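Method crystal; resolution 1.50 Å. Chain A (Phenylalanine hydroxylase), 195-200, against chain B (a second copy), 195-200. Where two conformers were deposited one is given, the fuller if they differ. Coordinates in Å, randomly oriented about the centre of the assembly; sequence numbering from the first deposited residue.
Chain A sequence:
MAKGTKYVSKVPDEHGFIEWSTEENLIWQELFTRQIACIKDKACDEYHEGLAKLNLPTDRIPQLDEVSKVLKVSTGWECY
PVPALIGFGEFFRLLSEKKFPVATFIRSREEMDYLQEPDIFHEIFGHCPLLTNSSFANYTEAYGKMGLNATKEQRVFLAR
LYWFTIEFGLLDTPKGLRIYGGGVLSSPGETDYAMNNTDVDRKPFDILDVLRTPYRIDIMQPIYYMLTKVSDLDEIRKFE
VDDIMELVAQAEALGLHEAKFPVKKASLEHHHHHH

Chain A, residues 195-200: MNNTDV
Chain B 195-200: MNNTDV

Two copies of the same segment meet nearly antiparallel, their CA 196 to 199 directions 164° apart. In each chain a helix ends at residue 196, and A:Asn197 and B:Asn197 leave helical values (phi/psi -61/135 in A, -71/127 in B). A:Thr198, A:Asp199, B:Thr198 and B:Asp199 then return to the helical region of phi/psi, though they are loop or turn (A: -72/-46, -95/-10; B: -88/-17, -93/-5). The CA atoms of A:Thr198 and B:Asp199 lie 6.7 Å apart, as do those of A:Asp199 and B:Asn197. Together the stretches bury 257 Å².

A:Asp199 and B:Asp199 are the largest contributors, together nearly half of the buried surface. Both point CA-to-CB toward the partner, with chi1 m and chi2 near -66°. B:Asp199 OD2 accepts from A:Thr198 N (2.8 Å, 154°) and from A:Thr198 OG1 (2.7 Å). A:Thr198 has chi1 m, which brings its hydroxyl to the carboxylate. A:Asp199 OD2 accepts from B:Thr198 N at 2.9 Å and 170°. B:Thr198 has chi1 p, and its OG1 stays 3.6 Å from A:Asp199 OD2. The pairing is therefore reciprocal in the backbone but not in the hydroxyls.

A:Asn197 and B:Asn197 both have chi1 t. B:Asn197 OD1 accepts from B:Asp199 N at 3.0 Å; the A:Asp199 N to A:Asn197 OD1 bond (3.1 Å) is weak. Water 2 links A:Asn197 ND2 (3.0 Å) to B:Asn197 OD1 (2.8 Å).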

# COMPACT_ATOMS: atom_id res chain seq x y z
N MET A 195 -12.62 -0.35 11.32
CA MET A 195 -14.02 -0.28 11.74
C MET A 195 -14.93 0.20 10.64
O MET A 195 -16.11 -0.24 10.60
CB MET A 195 -14.11 0.71 12.91
CG MET A 195 -13.45 0.16 14.20
SD MET A 195 -14.28 -1.34 14.84
CE MET A 195 -15.98 -0.79 15.07
N ASN A 196 -14.44 1.08 9.76
CA ASN A 196 -15.35 1.87 8.92
C ASN A 196 -15.13 1.68 7.41
O ASN A 196 -16.02 2.00 6.64
CB ASN A 196 -15.21 3.35 9.29
CG ASN A 196 -15.75 3.64 10.66
OD1 ASN A 196 -16.73 3.02 11.07
ND2 ASN A 196 -15.11 4.56 11.37
N ASN A 197 -13.97 1.17 6.97
CA ASN A 197 -13.78 1.11 5.54
C ASN A 197 -14.86 0.23 4.91
O ASN A 197 -15.15 -0.86 5.38
CB ASN A 197 -12.38 0.64 5.18
CG ASN A 197 -12.15 0.70 3.67
OD1 ASN A 197 -12.41 -0.27 2.98
ND2 ASN A 197 -11.75 1.87 3.17
N THR A 198 -15.40 0.75 3.81
CA THR A 198 -16.58 0.13 3.24
C THR A 198 -16.23 -1.18 2.58
O THR A 198 -16.93 -2.18 2.76
CB THR A 198 -17.22 1.07 2.23
OG1 THR A 198 -17.62 2.28 2.89
CG2 THR A 198 -18.41 0.40 1.59
N ASP A 199 -15.14 -1.19 1.80
CA ASP A 199 -14.84 -2.27 0.86
C ASP A 199 -13.92 -3.38 1.33
O ASP A 199 -13.80 -4.41 0.67
CB ASP A 199 -14.35 -1.67 -0.48
CG ASP A 199 -15.49 -0.87 -1.19
OD1 ASP A 199 -16.52 -1.53 -1.61
OD2 ASP A 199 -15.42 0.40 -1.25
N VAL A 200 -13.31 -3.18 2.48
CA VAL A 200 -12.37 -4.16 2.97
C VAL A 200 -13.09 -5.47 3.35
O VAL A 200 -14.23 -5.44 3.76
CB VAL A 200 -11.60 -3.56 4.15
CG1 VAL A 200 -12.53 -3.29 5.41
CG2 VAL A 200 -10.41 -4.38 4.44
N MET B 195 -13.15 3.12 -10.15
CA MET B 195 -14.57 3.37 -10.44
C MET B 195 -15.44 3.11 -9.24
O MET B 195 -16.47 3.76 -9.12
CB MET B 195 -15.03 2.48 -11.59
CG MET B 195 -14.34 2.85 -12.92
SD MET B 195 -14.72 4.53 -13.52
CE MET B 195 -13.40 5.52 -12.80
N ASN B 196 -15.08 2.13 -8.43
CA ASN B 196 -16.05 1.56 -7.48
C ASN B 196 -15.75 1.75 -5.99
O ASN B 196 -16.66 1.57 -5.17
CB ASN B 196 -16.28 0.07 -7.76
CG ASN B 196 -16.90 -0.14 -9.11
OD1 ASN B 196 -17.85 0.54 -9.45
ND2 ASN B 196 -16.34 -1.04 -9.90
N ASN B 197 -14.49 2.03 -5.65
CA ASN B 197 -14.14 2.01 -4.22
C ASN B 197 -14.80 3.23 -3.61
O ASN B 197 -14.61 4.34 -4.09
CB ASN B 197 -12.63 2.05 -4.01
CG ASN B 197 -12.29 1.99 -2.50
OD1 ASN B 197 -12.45 2.98 -1.79
ND2 ASN B 197 -11.99 0.81 -2.03
N THR B 198 -15.58 3.04 -2.54
CA THR B 198 -16.38 4.18 -2.16
C THR B 198 -15.67 5.16 -1.20
O THR B 198 -16.10 6.30 -1.06
CB THR B 198 -17.83 3.81 -1.72
OG1 THR B 198 -17.73 3.08 -0.52
CG2 THR B 198 -18.54 2.94 -2.77
N ASP B 199 -14.58 4.75 -0.54
CA ASP B 199 -13.95 5.65 0.44
C ASP B 199 -12.79 6.52 -0.10
O ASP B 199 -12.27 7.43 0.63
CB ASP B 199 -13.58 4.89 1.72
CG ASP B 199 -14.85 4.39 2.46
OD1 ASP B 199 -15.62 5.19 2.97
OD2 ASP B 199 -15.06 3.19 2.47
N VAL B 200 -12.40 6.33 -1.33
CA VAL B 200 -11.30 7.15 -1.86
C VAL B 200 -11.75 8.60 -2.08
O VAL B 200 -12.96 8.91 -2.15
CB VAL B 200 -10.78 6.54 -3.16
CG1 VAL B 200 -11.93 6.44 -4.16
CG2 VAL B 200 -9.65 7.36 -3.74
O HOH W 1 -17.14 4.23 5.57
O HOH W 2 -10.88 2.84 0.52
O HOH W 3 -11.18 -0.58 0.60
O HOH W 4 -18.06 4.96 1.16
O HOH W 5 -13.86 1.46 0.68
O HOH W 6 -17.63 -0.76 -3.69